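Local coordinates for protein ATP phosphoribosyltransferase (Thermotoga maritima, PDB 1O63) that probably catalyses the first step of histidine biosynthesis, condensing ATP with 5-phosphoribose 1-diphosphate to give N'-(5'-phosphoribosyl)-ATP, at residues I128-S133 with A140-L145; D144-I149 with N159-L164. All blocks are in the same frame, centred on the assembly; numbering follows the deposited sequence.

Overall arrangement
Contact 1 (128-133 with 140-145) and contact 2 (144-149 with 159-164) follow one another along the chain, sharing D144 and L145, and their centres lie about 10 Å apart. Both reach the same mixed sheet, their centres about 20 and 19 Å respectively from the centre of the chain. In contact 1 the end of one of the two outermost strands within the chain, 125-129, meets the loop leading into strand 145-150; in contact 2 that strand packs against the start of strand 161-176. The connection between strands 145-150 and 161-176 includes the stretch that in relatives binds the phosphoribosyl substrate. Contact 1 also borders the second subunit.

Contact 1: I128-S133 with A140-L145; sequences IPLKGS and AGLSDL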
loop_
_atom_site.group_PDB
_atom_site.type_symbol
_atom_site.label_atom_id
_atom_site.label_comp_id
_atom_site.label_asym_id
_atom_site.label_seq_id
_atom_site.Cartn_x
_atom_site.Cartn_y
_atom_site.Cartn_z
ATOM N N ILE A 128 -14.469 -4.296 3.372
ATOM C CA ILE A 128 -14.041 -3.301 2.388
ATOM C C ILE A 128 -12.573 -2.939 2.525
ATOM O O ILE A 128 -12.187 -2.208 3.439
ATOM C CB ILE A 128 -14.907 -2.025 2.554
ATOM C CG1 ILE A 128 -16.396 -2.425 2.397
ATOM C CG2 ILE A 128 -14.490 -0.991 1.530
ATOM C CD1 ILE A 128 -17.373 -1.322 2.700
ATOM N N PRO A 129 -11.734 -3.406 1.609
ATOM C CA PRO A 129 -10.318 -3.160 1.631
ATOM C C PRO A 129 -9.946 -1.721 1.304
ATOM O O PRO A 129 -10.442 -1.173 0.319
ATOM C CB PRO A 129 -9.734 -4.061 0.540
ATOM C CG PRO A 129 -10.805 -5.004 0.181
ATOM C CD PRO A 129 -12.112 -4.311 0.485
ATOM N N LEU A 130 -9.093 -1.135 2.119
ATOM C CA LEU A 130 -8.629 0.249 1.913
ATOM C C LEU A 130 -7.101 0.234 2.000
ATOM O O LEU A 130 -6.540 -0.662 2.666
ATOM C CB LEU A 130 -9.184 1.159 3.012
ATOM C CG LEU A 130 -10.680 1.467 2.967
ATOM C CD1 LEU A 130 -11.089 2.399 4.106
ATOM C CD2 LEU A 130 -11.048 2.093 1.621
ATOM N N LYS A 131 -6.464 1.288 1.509
ATOM C CA LYS A 131 -5.007 1.351 1.546
ATOM C C LYS A 131 -4.495 2.190 2.698
ATOM O O LYS A 131 -3.298 2.187 2.960
ATOM C CB LYS A 131 -4.453 1.921 0.239
ATOM C CG LYS A 131 -4.951 1.267 -1.029
ATOM C CD LYS A 131 -3.960 0.202 -1.512
ATOM C CE LYS A 131 -4.221 -1.110 -0.793
ATOM N NZ LYS A 131 -2.999 -1.976 -0.750
ATOM N N GLY A 132 -5.329 3.019 3.299
ATOM C CA GLY A 132 -4.859 3.866 4.415
ATOM C C GLY A 132 -6.020 4.785 4.813
ATOM O O GLY A 132 -7.118 4.607 4.274
ATOM N N SER A 133 -5.802 5.624 5.807
ATOM C CA SER A 133 -6.826 6.518 6.327
ATOM C C SER A 133 -8.137 5.774 6.554
ATOM O O SER A 133 -9.244 6.285 6.339
ATOM C CB SER A 133 -7.030 7.708 5.383
ATOM O OG SER A 133 -5.860 8.505 5.318
ATOM N N ALA A 140 -17.641 8.619 6.844
ATOM C CA ALA A 140 -18.124 8.805 5.491
ATOM C C ALA A 140 -19.334 7.926 5.171
ATOM O O ALA A 140 -19.907 8.038 4.068
ATOM C CB ALA A 140 -17.035 8.505 4.444
ATOM N N GLY A 141 -19.645 6.956 6.026
ATOM C CA GLY A 141 -20.763 6.048 5.735
ATOM C C GLY A 141 -20.315 4.853 4.898
ATOM O O GLY A 141 -21.127 4.128 4.346
ATOM N N LEU A 142 -19.003 4.663 4.790
ATOM C CA LEU A 142 -18.470 3.557 3.962
ATOM C C LEU A 142 -18.526 2.256 4.757
ATOM O O LEU A 142 -18.745 1.191 4.208
ATOM C CB LEU A 142 -17.038 3.891 3.596
ATOM C CG LEU A 142 -16.282 3.168 2.532
ATOM C CD1 LEU A 142 -15.062 2.444 3.067
ATOM C CD2 LEU A 142 -17.146 2.269 1.662
ATOM N N SER A 143 -18.352 2.361 6.087
ATOM C CA SER A 143 -18.419 1.143 6.882
ATOM C C SER A 143 -19.050 1.423 8.241
ATOM O O SER A 143 -19.165 2.588 8.639
ATOM C CB SER A 143 -17.014 0.529 7.075
ATOM O OG SER A 143 -16.241 1.242 8.024
ATOM N N ASP A 144 -19.424 0.334 8.898
ATOM C CA ASP A 144 -19.960 0.431 10.247
ATOM C C ASP A 144 -18.794 0.450 11.228
ATOM O O ASP A 144 -18.786 1.110 12.261
ATOM C CB ASP A 144 -20.881 -0.772 10.492
ATOM C CG ASP A 144 -22.118 -0.747 9.596
ATOM O OD1 ASP A 144 -22.947 0.149 9.803
ATOM O OD2 ASP A 144 -22.279 -1.629 8.726
ATOM N N LEU A 145 -17.782 -0.376 10.917
ATOM C CA LEU A 145 -16.680 -0.658 11.785
ATOM C C LEU A 145 -15.360 -0.699 10.979
ATOM O O LEU A 145 -15.376 -0.775 9.770
ATOM C CB LEU A 145 -16.792 -2.062 12.440
ATOM C CG LEU A 145 -18.053 -2.391 13.230
ATOM C CD1 LEU A 145 -18.210 -3.898 13.449
ATOM C CD2 LEU A 145 -18.098 -1.675 14.566
#
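With CG1 beside the backbone N and opposite the carbonyl carbon (chi1 -57°) and the chain extended beyond it (chi2 173°), I128 carries CD1 to L142, whose CG is swung opposite the backbone N (chi1 -166°) and turns both methyls toward I128. The two residues meet tip to tip. CD1 of I128 lies 3.7 Å from CD2 of L142, and the I128 branch methyl CG2 is 3.8 Å from L142 CD1, so each arm of one side chain has a counterpart on the other. I128 CD1 also comes close to the backbone, 3.2 Å from the carbonyl O of L142. L130, two residues further along, faces the same way and adds a looser touch, its CD1 reaching L142 CD1 at 4.1 Å. L142 is thus the hub of a small buried apolar cluster, formed without any hydrogen bond between the two segments.

The loop is shaped from within. G141, at positive phi, completes a Schellman motif at the end of helix 136-140, and S143 OG donates to L145 O at 2.8 Å from above the carbonyl plane. R105 of strand 104-108 bonds G141 O through NH2 and D144 OD2 through its backbone N. H56 of the second subunit packs on both I128 and L142, extending the cluster into the dimer interface.

Strands 125-129 and 145-150 run parallel with strand 104-108 between them, and helix 136-140 links them: a beta-alpha-beta crossover of the kind from which the alpha/beta domains of the type 2 periplasmic-binding-protein fold are built.

Contact 2: D144-I149 with N159-L164; sequences DLIVDI and NNLEIL
Apolar contact joins the two segments at two points, L145 with L164 and I146 with L161, and in each pair the side chains cross at about a right angle. CD2 of L145 presses on CD1 of L164 at 3.4 Å, tighter than ordinary van der Waals packing. I146 projects from the other face of its strand; its CG1 sits between the backbone N and the carbonyl carbon (chi1 64°), and its extended tip brings CD1 to 3.8 Å from L161 CD1. I99 touches both L145 and L164, whereas L156 of helix 154-158 touches both I146 and L161.

Hydrogen bonds hold each segment in place without linking the two. Strand 145-150 pairs with strand 104-108 through L145 and V147 to A107, and with strand 81-94 through I146 to A92. N160, at positive phi, is the C-prime residue of a Schellman motif, with L161 N bonded to L156 O, turning the chain from helix into strand.

The beginning of strand 161-176 passes crosswise beside the start of strand 145-150, bringing L161 and L164 to I146 and L145. The whole strand lies two places away in the sheet, beyond strand 81-94 and parallel to 145-150, with helix 154-158 in this beta-alpha-beta connection. The end of the family signature passes through the turn between strand 145-150 and helix 154-158, which probably binds phosphoribosyl pyrophosphate, as in relatives.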
loop_
_atom_site.group_PDB
_atom_site.type_symbol
_atom_site.label_atom_id
_atom_site.label_comp_id
_atom_site.label_asym_id
_atom_site.label_seq_id
_atom_site.Cartn_x
_atom_site.Cartn_y
_atom_site.Cartn_z
ATOM N N ASP A 144 -19.424 0.334 8.898
ATOM C CA ASP A 144 -19.960 0.431 10.247
ATOM C C ASP A 144 -18.794 0.450 11.228
ATOM O O ASP A 144 -18.786 1.110 12.261
ATOM C CB ASP A 144 -20.881 -0.772 10.492
ATOM C CG ASP A 144 -22.118 -0.747 9.596
ATOM O OD1 ASP A 144 -22.947 0.149 9.803
ATOM O OD2 ASP A 144 -22.279 -1.629 8.726
ATOM N N LEU A 145 -17.782 -0.376 10.917
ATOM C CA LEU A 145 -16.680 -0.658 11.785
ATOM C C LEU A 145 -15.360 -0.699 10.979
ATOM O O LEU A 145 -15.376 -0.775 9.770
ATOM C CB LEU A 145 -16.792 -2.062 12.440
ATOM C CG LEU A 145 -18.053 -2.391 13.230
ATOM C CD1 LEU A 145 -18.210 -3.898 13.449
ATOM C CD2 LEU A 145 -18.098 -1.675 14.566
ATOM N N ILE A 146 -14.256 -0.609 11.714
ATOM C CA ILE A 146 -12.960 -0.803 11.062
ATOM C C ILE A 146 -12.137 -1.821 11.850
ATOM O O ILE A 146 -12.449 -2.065 13.017
ATOM C CB ILE A 146 -12.124 0.474 10.937
ATOM C CG1 ILE A 146 -11.758 0.978 12.327
ATOM C CG2 ILE A 146 -12.859 1.520 10.072
ATOM C CD1 ILE A 146 -10.876 2.200 12.387
ATOM N N VAL A 147 -11.177 -2.424 11.162
ATOM C CA VAL A 147 -10.172 -3.263 11.851
ATOM C C VAL A 147 -8.839 -2.609 11.470
ATOM O O VAL A 147 -8.551 -2.519 10.277
ATOM C CB VAL A 147 -10.210 -4.731 11.455
ATOM C CG1 VAL A 147 -8.931 -5.441 11.870
ATOM C CG2 VAL A 147 -11.426 -5.445 12.018
ATOM N N ASP A 148 -8.150 -2.028 12.439
ATOM C CA ASP A 148 -6.928 -1.273 12.088
ATOM C C ASP A 148 -5.946 -1.254 13.244
ATOM O O ASP A 148 -6.268 -1.645 14.372
ATOM C CB ASP A 148 -7.287 0.162 11.690
ATOM C CG ASP A 148 -6.242 0.854 10.849
ATOM O OD1 ASP A 148 -5.267 0.197 10.411
ATOM O OD2 ASP A 148 -6.373 2.072 10.610
ATOM N N ILE A 149 -4.756 -0.754 12.971
ATOM C CA ILE A 149 -3.703 -0.663 13.978
ATOM C C ILE A 149 -3.804 0.712 14.678
ATOM O O ILE A 149 -4.080 1.712 14.032
ATOM C CB ILE A 149 -2.309 -0.725 13.326
ATOM C CG1 ILE A 149 -2.074 -2.057 12.598
ATOM C CG2 ILE A 149 -1.191 -0.465 14.332
ATOM C CD1 ILE A 149 -0.709 -1.982 11.847
ATOM N N ASN A 159 -11.083 10.952 16.191
ATOM C CA ASN A 159 -12.080 10.739 15.152
ATOM C C ASN A 159 -13.364 10.168 15.740
ATOM O O ASN A 159 -14.177 9.596 15.015
ATOM C CB ASN A 159 -11.526 9.811 14.063
ATOM C CG ASN A 159 -10.486 10.558 13.235
ATOM O OD1 ASN A 159 -10.871 11.290 12.323
ATOM N ND2 ASN A 159 -9.216 10.385 13.575
ATOM N N ASN A 160 -13.477 10.191 17.060
ATOM C CA ASN A 160 -14.636 9.698 17.778
ATOM C C ASN A 160 -14.910 8.226 17.561
ATOM O O ASN A 160 -16.067 7.789 17.617
ATOM C CB ASN A 160 -15.888 10.529 17.413
ATOM C CG ASN A 160 -15.783 11.949 17.931
ATOM O OD1 ASN A 160 -16.186 12.915 17.278
ATOM N ND2 ASN A 160 -15.215 12.099 19.120
ATOM N N LEU A 161 -13.875 7.452 17.267
ATOM C CA LEU A 161 -13.989 6.006 17.154
ATOM C C LEU A 161 -13.584 5.420 18.508
ATOM O O LEU A 161 -12.677 5.974 19.132
ATOM C CB LEU A 161 -13.092 5.444 16.047
ATOM C CG LEU A 161 -13.446 5.953 14.633
ATOM C CD1 LEU A 161 -12.501 5.405 13.584
ATOM C CD2 LEU A 161 -14.886 5.635 14.307
ATOM N N GLU A 162 -14.264 4.393 18.942
ATOM C CA GLU A 162 -13.934 3.717 20.195
ATOM C C GLU A 162 -13.350 2.335 19.876
ATOM O O GLU A 162 -13.805 1.699 18.919
ATOM C CB GLU A 162 -15.211 3.532 21.029
ATOM C CG GLU A 162 -15.272 2.364 21.943
ATOM C CD GLU A 162 -16.479 2.244 22.834
ATOM O OE1 GLU A 162 -17.631 2.343 22.358
ATOM O OE2 GLU A 162 -16.290 2.013 24.060
ATOM N N ILE A 163 -12.494 1.844 20.756
ATOM C CA ILE A 163 -11.948 0.498 20.607
ATOM C C ILE A 163 -12.935 -0.527 21.147
ATOM O O ILE A 163 -13.235 -0.582 22.339
ATOM C CB ILE A 163 -10.592 0.355 21.326
ATOM C CG1 ILE A 163 -9.519 1.179 20.610
ATOM C CG2 ILE A 163 -10.209 -1.116 21.382
ATOM C CD1 ILE A 163 -8.211 1.302 21.394
ATOM N N LEU A 164 -13.505 -1.332 20.247
ATOM C CA LEU A 164 -14.500 -2.314 20.639
ATOM C C LEU A 164 -13.888 -3.652 21.024
ATOM O O LEU A 164 -14.566 -4.445 21.692
ATOM C CB LEU A 164 -15.515 -2.537 19.499
ATOM C CG LEU A 164 -16.039 -1.239 18.855
ATOM C CD1 LEU A 164 -17.046 -1.563 17.757
ATOM C CD2 LEU A 164 -16.652 -0.323 19.890
#